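Local coordinates for protein putative Nitroreductase (Anabaena variabilis ATCC 29413, PDB 3EO7) that binds flavin mononucleotide and, as a member of the nitroreductase family, probably works as an oxidoreductase, at residues G68-R73 / T203-H208; I165-F170 / L222-L227; Y303-C308 / R407-K412. All blocks are in the same frame, centred on the assembly; numbering follows the deposited sequence. Where two conformers were deposited one is given.

Interaction 1: residues G68-R73 / T203-H208; sequences GQWWQR and TDYRPH
Arg-73 makes the largest share of this contact, reaching from helix 66-82 to the turn that leads out of helix 181-202. The tight part begins at its base, where Thr-203 lays CG2 3.5 Å from the backbone O of Arg-73, so that a small branched residue lets turn and helix come close. The hydroxyl of Thr-203 is occupied within its own helix end, by the backbone O of Ser-199 and that of Ala-200. With CG beside its backbone N (chi1 -63°) and a bend at chi3, the Arg-73 chain brings its guanidinium side-on to the carbonyl oxygen of Thr-203. NE and NH2 of Arg-73 both donate to Thr-203 O, each at 2.9 Å. This acceptor lies almost in the guanidinium plane, and the double grip fixes the rotation of the group.

The same guanidinium lies over one face of the buried Tyr-205 ring, offset toward its CD2-CE2 side, the two planes only 22° apart and Arg-73 NH2 3.5 Å from Tyr-205 CE2. Trp-70, its CG anti to the backbone N, points the indole N-H at the phenol. Trp-70 NE1 donates to Tyr-205 OH at 2.8 Å in a fairly straight bond (161°), so the phenol oxygen of a buried tyrosine receives the single N-H of a large, mostly apolar ring.

The other side is looser. The carboxylate of Asp-204 turns off into a partly exposed region beside a bound acetate and makes no ion pair with Arg-73, whose NH2 instead forms a salt bridge with Asp-239.

Asp-204, with positive phi, is the C-prime residue of a Schellman motif, which ends helix 181-202 and launches the edge strand 205-207 of the antiparallel sheet.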
loop_
_atom_site.group_PDB
_atom_site.type_symbol
_atom_site.label_atom_id
_atom_site.label_comp_id
_atom_site.label_asym_id
_atom_site.label_seq_id
_atom_site.Cartn_x
_atom_site.Cartn_y
_atom_site.Cartn_z
ATOM N N GLY A 68 -15.049 -18.977 19.520
ATOM C CA GLY A 68 -15.278 -19.087 18.073
ATOM C C GLY A 68 -15.484 -17.714 17.429
ATOM O O GLY A 68 -15.003 -17.468 16.301
ATOM N N GLN A 69 -16.207 -16.822 18.129
ATOM C CA GLN A 69 -16.436 -15.473 17.614
ATOM C C GLN A 69 -15.088 -14.764 17.475
ATOM O O GLN A 69 -14.873 -14.040 16.517
ATOM C CB GLN A 69 -17.355 -14.660 18.516
ATOM C CG GLN A 69 -18.774 -15.206 18.618
ATOM C CD GLN A 69 -19.548 -14.561 19.763
ATOM O OE1 GLN A 69 -19.323 -13.392 20.089
ATOM N NE2 GLN A 69 -20.452 -15.316 20.377
ATOM N N TRP A 70 -14.164 -15.019 18.402
ATOM C CA TRP A 70 -12.855 -14.376 18.291
ATOM C C TRP A 70 -12.093 -14.897 17.069
ATOM O O TRP A 70 -11.582 -14.113 16.256
ATOM C CB TRP A 70 -12.019 -14.516 19.565
ATOM C CG TRP A 70 -10.808 -13.707 19.349
ATOM C CD1 TRP A 70 -10.721 -12.331 19.359
ATOM C CD2 TRP A 70 -9.537 -14.183 18.889
ATOM N NE1 TRP A 70 -9.458 -11.936 18.958
ATOM C CE2 TRP A 70 -8.706 -13.052 18.698
ATOM C CE3 TRP A 70 -9.011 -15.456 18.650
ATOM C CZ2 TRP A 70 -7.376 -13.168 18.286
ATOM C CZ3 TRP A 70 -7.705 -15.564 18.245
ATOM C CH2 TRP A 70 -6.900 -14.435 18.072
ATOM N N TRP A 71 -12.040 -16.212 16.919
ATOM C CA TRP A 71 -11.334 -16.815 15.788
ATOM C C TRP A 71 -11.954 -16.367 14.463
ATOM O O TRP A 71 -11.222 -16.189 13.498
ATOM C CB TRP A 71 -11.282 -18.332 15.884
ATOM C CG TRP A 71 -10.264 -18.835 16.883
ATOM C CD1 TRP A 71 -10.504 -19.362 18.117
ATOM C CD2 TRP A 71 -8.843 -18.782 16.736
ATOM N NE1 TRP A 71 -9.309 -19.683 18.731
ATOM C CE2 TRP A 71 -8.278 -19.337 17.905
ATOM C CE3 TRP A 71 -7.994 -18.381 15.703
ATOM C CZ2 TRP A 71 -6.906 -19.462 18.082
ATOM C CZ3 TRP A 71 -6.632 -18.501 15.876
ATOM C CH2 TRP A 71 -6.103 -19.038 17.061
ATOM N N GLN A 72 -13.276 -16.206 14.402
ATOM C CA GLN A 72 -13.952 -15.705 13.187
ATOM C C GLN A 72 -13.436 -14.321 12.805
ATOM O O GLN A 72 -13.211 -14.040 11.638
ATOM C CB GLN A 72 -15.463 -15.582 13.353
ATOM C CG GLN A 72 -16.247 -16.878 13.294
ATOM C CD GLN A 72 -17.724 -16.686 13.677
ATOM O OE1 GLN A 72 -18.296 -15.602 13.483
ATOM N NE2 GLN A 72 -18.339 -17.740 14.231
ATOM N N ARG A 73 -13.242 -13.466 13.795
ATOM C CA ARG A 73 -12.736 -12.126 13.532
ATOM C C ARG A 73 -11.312 -12.173 12.982
ATOM O O ARG A 73 -11.019 -11.501 12.004
ATOM C CB ARG A 73 -12.797 -11.271 14.807
ATOM C CG ARG A 73 -14.204 -11.035 15.345
ATOM C CD ARG A 73 -14.125 -10.465 16.754
ATOM N NE ARG A 73 -13.590 -9.107 16.714
ATOM C CZ ARG A 73 -13.041 -8.470 17.739
ATOM N NH1 ARG A 73 -12.889 -9.078 18.917
ATOM N NH2 ARG A 73 -12.604 -7.239 17.575
ATOM N N THR A 203 -14.031 -6.154 11.283
ATOM C CA THR A 203 -13.910 -7.073 12.407
ATOM C C THR A 203 -13.681 -6.387 13.783
ATOM O O THR A 203 -13.250 -7.022 14.742
ATOM C CB THR A 203 -12.830 -8.122 12.129
ATOM O OG1 THR A 203 -11.602 -7.477 11.835
ATOM C CG2 THR A 203 -13.238 -9.046 10.940
ATOM N N ASP A 204 -14.029 -5.112 13.876
ATOM C CA ASP A 204 -13.912 -4.337 15.118
ATOM C C ASP A 204 -12.507 -4.275 15.709
ATOM O O ASP A 204 -12.320 -4.340 16.924
ATOM C CB ASP A 204 -14.936 -4.805 16.156
ATOM C CG ASP A 204 -16.339 -4.604 15.699
ATOM O OD1 ASP A 204 -16.682 -3.484 15.291
ATOM O OD2 ASP A 204 -17.094 -5.575 15.764
ATOM N N TYR A 205 -11.540 -4.178 14.813
ATOM C CA TYR A 205 -10.126 -3.995 15.155
ATOM C C TYR A 205 -9.675 -2.671 14.559
ATOM O O TYR A 205 -10.311 -2.139 13.629
ATOM C CB TYR A 205 -9.256 -5.110 14.576
ATOM C CG TYR A 205 -9.090 -6.292 15.490
ATOM C CD1 TYR A 205 -8.168 -6.234 16.522
ATOM C CD2 TYR A 205 -9.844 -7.434 15.353
ATOM C CE1 TYR A 205 -7.987 -7.274 17.384
ATOM C CE2 TYR A 205 -9.658 -8.511 16.229
ATOM C CZ TYR A 205 -8.721 -8.407 17.235
ATOM O OH TYR A 205 -8.485 -9.416 18.144
ATOM N N ARG A 206 -8.609 -2.125 15.135
ATOM C CA ARG A 206 -7.927 -0.957 14.568
ATOM C C ARG A 206 -6.425 -1.253 14.580
ATOM O O ARG A 206 -5.834 -1.514 15.639
ATOM C CB ARG A 206 -8.180 0.340 15.314
ATOM C CG ARG A 206 -7.498 1.522 14.584
ATOM C CD ARG A 206 -7.512 2.773 15.385
ATOM N NE ARG A 206 -7.181 3.917 14.537
ATOM C CZ ARG A 206 -5.957 4.339 14.243
ATOM N NH1 ARG A 206 -4.868 3.730 14.706
ATOM N NH2 ARG A 206 -5.831 5.396 13.462
ATOM N N PRO A 207 -5.794 -1.206 13.410
ATOM C CA PRO A 207 -4.346 -1.391 13.396
ATOM C C PRO A 207 -3.686 -0.050 13.729
ATOM O O PRO A 207 -4.241 0.999 13.409
ATOM C CB PRO A 207 -4.052 -1.765 11.928
ATOM C CG PRO A 207 -5.182 -1.189 11.140
ATOM C CD PRO A 207 -6.354 -0.991 12.067
ATOM N N HIS A 208 -2.560 -0.115 14.418
ATOM C CA HIS A 208 -1.731 1.027 14.729
ATOM C C HIS A 208 -0.451 0.841 13.952
ATOM O O HIS A 208 0.303 -0.114 14.183
ATOM C CB HIS A 208 -1.494 1.105 16.208
ATOM C CG HIS A 208 -2.708 1.540 16.957
ATOM N ND1 HIS A 208 -2.859 2.823 17.443
ATOM C CD2 HIS A 208 -3.856 0.878 17.256
ATOM C CE1 HIS A 208 -4.047 2.927 18.018
ATOM N NE2 HIS A 208 -4.672 1.759 17.925
#

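Interaction 2: residues I165-F170 / L222-L227; sequences IVTAVF and LYIDPL
Tip to tip is how the side chains meet here: segments 165-170 and 222-227 run in nearly the same direction, 17° apart, at a separation that only side chains can bridge. Ile-165 lies at one end. Its CG2, anti to the backbone N, comes 3.9 Å from Leu-222 CD1. Leu-222, with CG beside its own backbone N and an extended second torsion, sends that same methyl on to Thr-167, where Leu-222 CD1 lies 3.6 Å from Thr-167 CG2.

Thr-167 is divided in its roles. OG1 takes the crowded position between backbone N and carbonyl carbon (chi1 68°) and hydrogen-bonds Glu-229 of the neighbouring strand, which turns the methyl toward the loop. There Thr-167 CG2 also meets Ile-224 CD1, at 4.0 Å, as the branch of Ile-224, extended at its second torsion (175°), reaches to the strand. The beta-branched residues suit the strand, and the opposite face is left to Val-166 and Ala-168, which pack on helix 181-202.

Phe-170, just past the strand, presents its ring edge instead. Its CD2 is 3.6 Å from Leu-227 O and its CE2 3.8 Å from Pro-226 O, both oxygens near the ring plane. Leu-227 O is further held by Lys-272 and Pro-226 O by His-276. The loop keeps its own shape: a Schellman motif with Tyr-223 at positive phi closes helix 215-222, and Leu-227 N donates to Asp-225 OD1 at 3.0 Å in an Asx turn.

No hydrogen bond joins the two segments, so their cohesion rests on methyl contacts and on a ring edge whose slightly positive hydrogens would suit the carbonyl oxygens; directional bonding is left to neighbouring strands and helices.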
loop_
_atom_site.group_PDB
_atom_site.type_symbol
_atom_site.label_atom_id
_atom_site.label_comp_id
_atom_site.label_asym_id
_atom_site.label_seq_id
_atom_site.Cartn_x
_atom_site.Cartn_y
_atom_site.Cartn_z
ATOM N N ILE A 165 2.961 -8.196 11.415
ATOM C CA ILE A 165 4.165 -7.608 10.870
ATOM C C ILE A 165 4.145 -7.982 9.399
ATOM O O ILE A 165 3.921 -9.159 9.047
ATOM C CB ILE A 165 5.467 -8.066 11.559
ATOM C CG1 ILE A 165 5.407 -7.735 13.068
ATOM C CG2 ILE A 165 6.676 -7.423 10.838
ATOM C CD1 ILE A 165 6.669 -8.191 13.853
ATOM N N VAL A 166 4.387 -6.989 8.544
ATOM C CA VAL A 166 4.449 -7.206 7.102
ATOM C C VAL A 166 5.895 -7.080 6.693
ATOM O O VAL A 166 6.549 -6.064 6.977
ATOM C CB VAL A 166 3.617 -6.224 6.270
ATOM C CG1 VAL A 166 3.691 -6.596 4.756
ATOM C CG2 VAL A 166 2.182 -6.244 6.725
ATOM N N THR A 167 6.392 -8.129 6.049
ATOM C CA THR A 167 7.728 -8.111 5.508
ATOM C C THR A 167 7.651 -8.183 3.979
ATOM O O THR A 167 6.566 -8.443 3.403
ATOM C CB THR A 167 8.520 -9.346 5.945
ATOM O OG1 THR A 167 7.959 -10.519 5.333
ATOM C CG2 THR A 167 8.602 -9.485 7.473
ATOM N N ALA A 168 8.808 -7.970 3.348
ATOM C CA ALA A 168 8.975 -8.089 1.888
ATOM C C ALA A 168 10.051 -9.141 1.621
ATOM O O ALA A 168 11.145 -9.068 2.220
ATOM C CB ALA A 168 9.390 -6.718 1.227
ATOM N N VAL A 169 9.737 -10.110 0.752
ATOM C CA VAL A 169 10.692 -11.129 0.274
ATOM C C VAL A 169 11.162 -10.527 -1.060
ATOM O O VAL A 169 10.456 -10.546 -2.096
ATOM C CB VAL A 169 10.057 -12.521 0.103
ATOM C CG1 VAL A 169 11.084 -13.484 -0.426
ATOM C CG2 VAL A 169 9.468 -13.021 1.448
ATOM N N PHE A 170 12.341 -9.923 -1.016
ATOM C CA PHE A 170 12.796 -9.062 -2.105
ATOM C C PHE A 170 12.797 -9.692 -3.481
ATOM O O PHE A 170 12.316 -9.080 -4.444
ATOM C CB PHE A 170 14.191 -8.529 -1.808
ATOM C CG PHE A 170 14.322 -7.907 -0.438
ATOM C CD1 PHE A 170 13.520 -6.816 -0.047
ATOM C CD2 PHE A 170 15.240 -8.402 0.453
ATOM C CE1 PHE A 170 13.658 -6.267 1.213
ATOM C CE2 PHE A 170 15.359 -7.848 1.718
ATOM C CZ PHE A 170 14.562 -6.792 2.082
ATOM N N LEU A 222 11.647 -12.189 14.115
ATOM C CA LEU A 222 10.927 -13.077 13.194
ATOM C C LEU A 222 11.711 -14.292 12.699
ATOM O O LEU A 222 11.120 -15.215 12.129
ATOM C CB LEU A 222 10.482 -12.298 11.968
ATOM C CG LEU A 222 9.393 -11.265 12.225
ATOM C CD1 LEU A 222 9.158 -10.451 10.923
ATOM C CD2 LEU A 222 8.114 -11.969 12.726
ATOM N N TYR A 223 13.024 -14.244 12.905
ATOM C CA TYR A 223 13.979 -15.286 12.500
ATOM C C TYR A 223 14.049 -15.452 10.979
ATOM O O TYR A 223 14.113 -16.570 10.452
ATOM C CB TYR A 223 13.708 -16.614 13.206
ATOM C CG TYR A 223 14.942 -17.487 13.265
ATOM C CD1 TYR A 223 16.032 -17.114 14.047
ATOM C CD2 TYR A 223 15.026 -18.671 12.542
ATOM C CE1 TYR A 223 17.179 -17.898 14.099
ATOM C CE2 TYR A 223 16.163 -19.460 12.592
ATOM C CZ TYR A 223 17.233 -19.064 13.365
ATOM O OH TYR A 223 18.358 -19.846 13.417
ATOM N N ILE A 224 14.093 -14.318 10.290
ATOM C CA ILE A 224 14.166 -14.283 8.845
ATOM C C ILE A 224 15.567 -13.834 8.396
ATOM O O ILE A 224 16.297 -13.143 9.134
ATOM C CB ILE A 224 13.060 -13.378 8.234
ATOM C CG1 ILE A 224 13.194 -11.920 8.681
ATOM C CG2 ILE A 224 11.699 -13.995 8.540
ATOM C CD1 ILE A 224 12.229 -10.982 8.044
ATOM N N ASP A 225 15.941 -14.217 7.187
ATOM C CA ASP A 225 17.237 -13.856 6.625
ATOM C C ASP A 225 17.118 -12.442 6.077
ATOM O O ASP A 225 16.463 -12.230 5.063
ATOM C CB ASP A 225 17.575 -14.847 5.498
ATOM C CG ASP A 225 18.847 -14.537 4.792
ATOM O OD1 ASP A 225 19.412 -13.459 4.979
ATOM O OD2 ASP A 225 19.282 -15.380 3.966
ATOM N N PRO A 226 17.825 -11.460 6.685
ATOM C CA PRO A 226 17.645 -10.096 6.221
ATOM C C PRO A 226 18.199 -9.735 4.837
ATOM O O PRO A 226 17.935 -8.643 4.346
ATOM C CB PRO A 226 18.284 -9.255 7.327
ATOM C CG PRO A 226 19.220 -10.055 7.921
ATOM C CD PRO A 226 18.738 -11.510 7.835
ATOM N N LEU A 227 18.965 -10.631 4.222
ATOM C CA LEU A 227 19.365 -10.414 2.837
ATOM C C LEU A 227 18.235 -10.840 1.899
ATOM O O LEU A 227 18.241 -10.444 0.737
ATOM C CB LEU A 227 20.628 -11.194 2.443
ATOM C CG LEU A 227 21.946 -10.742 3.035
ATOM C CD1 LEU A 227 23.109 -11.596 2.421
ATOM C CD2 LEU A 227 22.133 -9.258 2.825
#

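Interaction 3: residues Y303-C308 / R407-K412; sequences YNFPFC and RQIRFK. With PGR (R-1,2-propanediol), chain S; ACT (acetate ion), chain P.
Arg-410 NH1 has one strong acceptor and one weak, a grip on the strand itself, beside the contact. It donates to Ile-409 O at 2.7 Å, nearly straight at 165° though from above the carbonyl plane, and weakly to O of a bound acetate; Arg-410 NH2 reaches the acetate OXT at 2.9 Å. Ile-409 and Arg-410 form a classic bulge opposite Cys-396.

Across the contact, Ile-409 sets CG2 almost exactly over the centre of the Phe-305 ring, 3.6 Å from its centroid and 4° off the normal, a CH-pi contact. Cys-308, last residue of the type I turn from Phe-305, brings CB to 3.2 Å from Gln-408 O. An alanine at Phe-305 would remove the ring facing Ile-409 CG2 and its edge-to-face meeting with Tyr-398, and would probably loosen the turn against the strand.

The extended Arg-407 chain runs alongside Phe-305 CB, and its NH1 donates to Tyr-303 O at 2.9 Å, weakly; Arg-407 NH2 forms a salt bridge with Glu-405. A propanediol, like the acetate probably from the crystallisation liquor, hydrogen-bonds Gln-408 O and OE1.

Since the clear hydrogen bond between the segments is weak, dispersion and the pi face are likely to carry much of the hold.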
loop_
_atom_site.group_PDB
_atom_site.type_symbol
_atom_site.label_atom_id
_atom_site.label_comp_id
_atom_site.label_asym_id
_atom_site.label_seq_id
_atom_site.Cartn_x
_atom_site.Cartn_y
_atom_site.Cartn_z
ATOM N N TYR A 303 -0.274 23.400 -2.623
ATOM C CA TYR A 303 -0.278 24.305 -3.789
ATOM C C TYR A 303 -1.567 25.102 -3.888
ATOM O O TYR A 303 -2.605 24.559 -4.198
ATOM C CB TYR A 303 -0.075 23.497 -5.065
ATOM C CG TYR A 303 1.296 22.870 -5.155
ATOM C CD1 TYR A 303 2.422 23.664 -5.410
ATOM C CD2 TYR A 303 1.483 21.511 -4.976
ATOM C CE1 TYR A 303 3.687 23.113 -5.508
ATOM C CE2 TYR A 303 2.752 20.949 -5.067
ATOM C CZ TYR A 303 3.854 21.762 -5.330
ATOM O OH TYR A 303 5.119 21.234 -5.401
ATOM N N ASN A 304 -1.496 26.403 -3.664
ATOM C CA ASN A 304 -2.688 27.191 -3.693
ATOM C C ASN A 304 -3.272 27.335 -5.102
ATOM O O ASN A 304 -4.503 27.380 -5.252
ATOM C CB ASN A 304 -2.423 28.590 -3.118
ATOM C CG ASN A 304 -2.143 28.568 -1.617
ATOM O OD1 ASN A 304 -2.718 27.767 -0.871
ATOM N ND2 ASN A 304 -1.287 29.482 -1.165
ATOM N N PHE A 305 -2.401 27.467 -6.111
ATOM C CA PHE A 305 -2.864 27.773 -7.498
ATOM C C PHE A 305 -4.032 28.784 -7.441
ATOM O O PHE A 305 -5.132 28.530 -7.972
ATOM C CB PHE A 305 -3.262 26.484 -8.259
ATOM C CG PHE A 305 -2.135 25.550 -8.503
ATOM C CD1 PHE A 305 -1.079 25.908 -9.334
ATOM C CD2 PHE A 305 -2.126 24.290 -7.951
ATOM C CE1 PHE A 305 -0.022 25.023 -9.563
ATOM C CE2 PHE A 305 -1.080 23.415 -8.172
ATOM C CZ PHE A 305 -0.028 23.785 -8.965
ATOM N N PRO A 306 -3.799 29.962 -6.832
ATOM C CA PRO A 306 -4.930 30.875 -6.545
ATOM C C PRO A 306 -5.633 31.499 -7.753
ATOM O O PRO A 306 -6.783 31.912 -7.648
ATOM C CB PRO A 306 -4.277 31.979 -5.720
ATOM C CG PRO A 306 -2.856 31.962 -6.117
ATOM C CD PRO A 306 -2.510 30.540 -6.391
ATOM N N PHE A 307 -4.947 31.554 -8.893
ATOM C CA PHE A 307 -5.518 32.160 -10.063
ATOM C C PHE A 307 -5.959 31.141 -11.097
ATOM O O PHE A 307 -6.209 31.503 -12.236
ATOM C CB PHE A 307 -4.520 33.126 -10.657
ATOM C CG PHE A 307 -4.032 34.140 -9.674
ATOM C CD1 PHE A 307 -4.939 34.936 -8.992
ATOM C CD2 PHE A 307 -2.691 34.245 -9.367
ATOM C CE1 PHE A 307 -4.505 35.856 -8.044
ATOM C CE2 PHE A 307 -2.248 35.169 -8.452
ATOM C CZ PHE A 307 -3.159 35.971 -7.776
ATOM N N CYS A 308 -6.066 29.890 -10.684
ATOM C CA CYS A 308 -6.533 28.788 -11.516
ATOM C C CYS A 308 -7.990 28.461 -11.191
ATOM O O CYS A 308 -8.452 28.659 -10.077
ATOM C CB CYS A 308 -5.700 27.525 -11.282
ATOM S SG CYS A 308 -4.038 27.622 -11.948
ATOM N N ARG A 407 -8.105 22.004 -8.917
ATOM C CA ARG A 407 -7.617 23.297 -9.439
ATOM C C ARG A 407 -6.997 22.988 -10.804
ATOM O O ARG A 407 -6.072 22.185 -10.876
ATOM C CB ARG A 407 -6.634 23.906 -8.452
ATOM C CG ARG A 407 -7.295 24.077 -7.081
ATOM C CD ARG A 407 -6.417 24.618 -6.010
ATOM N NE ARG A 407 -7.172 24.746 -4.761
ATOM C CZ ARG A 407 -6.642 24.850 -3.544
ATOM N NH1 ARG A 407 -5.336 24.780 -3.364
ATOM N NH2 ARG A 407 -7.439 24.987 -2.490
ATOM N N GLN A 408 -7.576 23.542 -11.874
ATOM C CA GLN A 408 -7.129 23.236 -13.257
ATOM C C GLN A 408 -5.802 23.913 -13.548
ATOM O O GLN A 408 -5.686 25.132 -13.458
ATOM C CB GLN A 408 -8.156 23.689 -14.284
ATOM C CG GLN A 408 -7.914 23.183 -15.694
ATOM C CD GLN A 408 -8.917 23.732 -16.652
ATOM O OE1 GLN A 408 -8.795 24.877 -17.107
ATOM N NE2 GLN A 408 -9.919 22.920 -16.996
ATOM N N ILE A 409 -4.810 23.102 -13.868
ATOM C CA ILE A 409 -3.471 23.603 -14.174
ATOM C C ILE A 409 -3.119 23.464 -15.656
ATOM O O ILE A 409 -2.208 24.122 -16.104
ATOM C CB ILE A 409 -2.407 23.066 -13.239
ATOM C CG1 ILE A 409 -2.197 21.564 -13.398
ATOM C CG2 ILE A 409 -2.724 23.509 -11.764
ATOM C CD1 ILE A 409 -1.039 21.024 -12.484
ATOM N N ARG A 410 -3.833 22.609 -16.399
ATOM C CA ARG A 410 -3.671 22.515 -17.841
ATOM C C ARG A 410 -5.022 22.120 -18.459
ATOM O O ARG A 410 -5.797 21.364 -17.852
ATOM C CB ARG A 410 -2.630 21.498 -18.283
ATOM C CG ARG A 410 -1.192 21.767 -17.915
ATOM C CD ARG A 410 -0.572 22.985 -18.573
ATOM N NE ARG A 410 0.854 23.100 -18.229
ATOM C CZ ARG A 410 1.313 23.617 -17.087
ATOM N NH1 ARG A 410 0.499 24.109 -16.158
ATOM N NH2 ARG A 410 2.617 23.656 -16.872
ATOM N N PHE A 411 -5.236 22.612 -19.672
ATOM C CA PHE A 411 -6.417 22.352 -20.461
ATOM C C PHE A 411 -5.951 21.688 -21.756
ATOM O O PHE A 411 -5.366 22.346 -22.628
ATOM C CB PHE A 411 -7.191 23.635 -20.736
ATOM C CG PHE A 411 -8.340 23.463 -21.669
ATOM C CD1 PHE A 411 -9.400 22.640 -21.313
ATOM C CD2 PHE A 411 -8.366 24.083 -22.920
ATOM C CE1 PHE A 411 -10.445 22.463 -22.152
ATOM C CE2 PHE A 411 -9.432 23.902 -23.763
ATOM C CZ PHE A 411 -10.471 23.108 -23.383
ATOM N N LYS A 412 -6.231 20.400 -21.871
ATOM C CA LYS A 412 -5.777 19.596 -23.004
ATOM C C LYS A 412 -6.323 18.173 -22.906
ATOM O O LYS A 412 -6.583 17.686 -21.823
ATOM C CB LYS A 412 -4.242 19.446 -22.957
ATOM C CG LYS A 412 -3.660 18.907 -24.274
ATOM C CD LYS A 412 -2.185 18.657 -24.204
ATOM C CE LYS A 412 -1.673 18.294 -25.615
ATOM N NZ LYS A 412 -0.242 18.105 -25.643
HETATM C C1 PGR S . -6.339 28.042 -15.314
HETATM C C2 PGR S . -6.143 27.487 -16.733
HETATM C C3 PGR S . -5.168 26.301 -16.709
HETATM O O1 PGR S . -7.085 27.167 -14.469
HETATM O O2 PGR S . -7.360 27.159 -17.421
HETATM C C ACT P . 3.487 24.507 -13.374
HETATM O O ACT P . 2.238 24.293 -13.171
HETATM O OXT ACT P . 3.875 24.853 -14.531
HETATM C CH3 ACT P . 4.543 24.354 -12.324
#

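How the interactions relate
Interactions 1 and 2 serve the same seven-stranded antiparallel sheet, separated by strand 229-239: interaction 1 sits at its outer edge, at the end of helix 181-202, while interaction 2 lies on an inner strand whose other face that helix covers. Interaction 3 belongs to the mixed sheet on the opposite side of the chain's centre, about 44 Å from either by centres. Interaction 2 is the buried one and mainly apolar, with a ring edge against carbonyl oxygens; interaction 1, partly buried, relies on arginine and indole donors; interaction 3, at the surface, joins one methyl-on-ring contact to a weak bond and picks up small solutes. None lies at the flavin site.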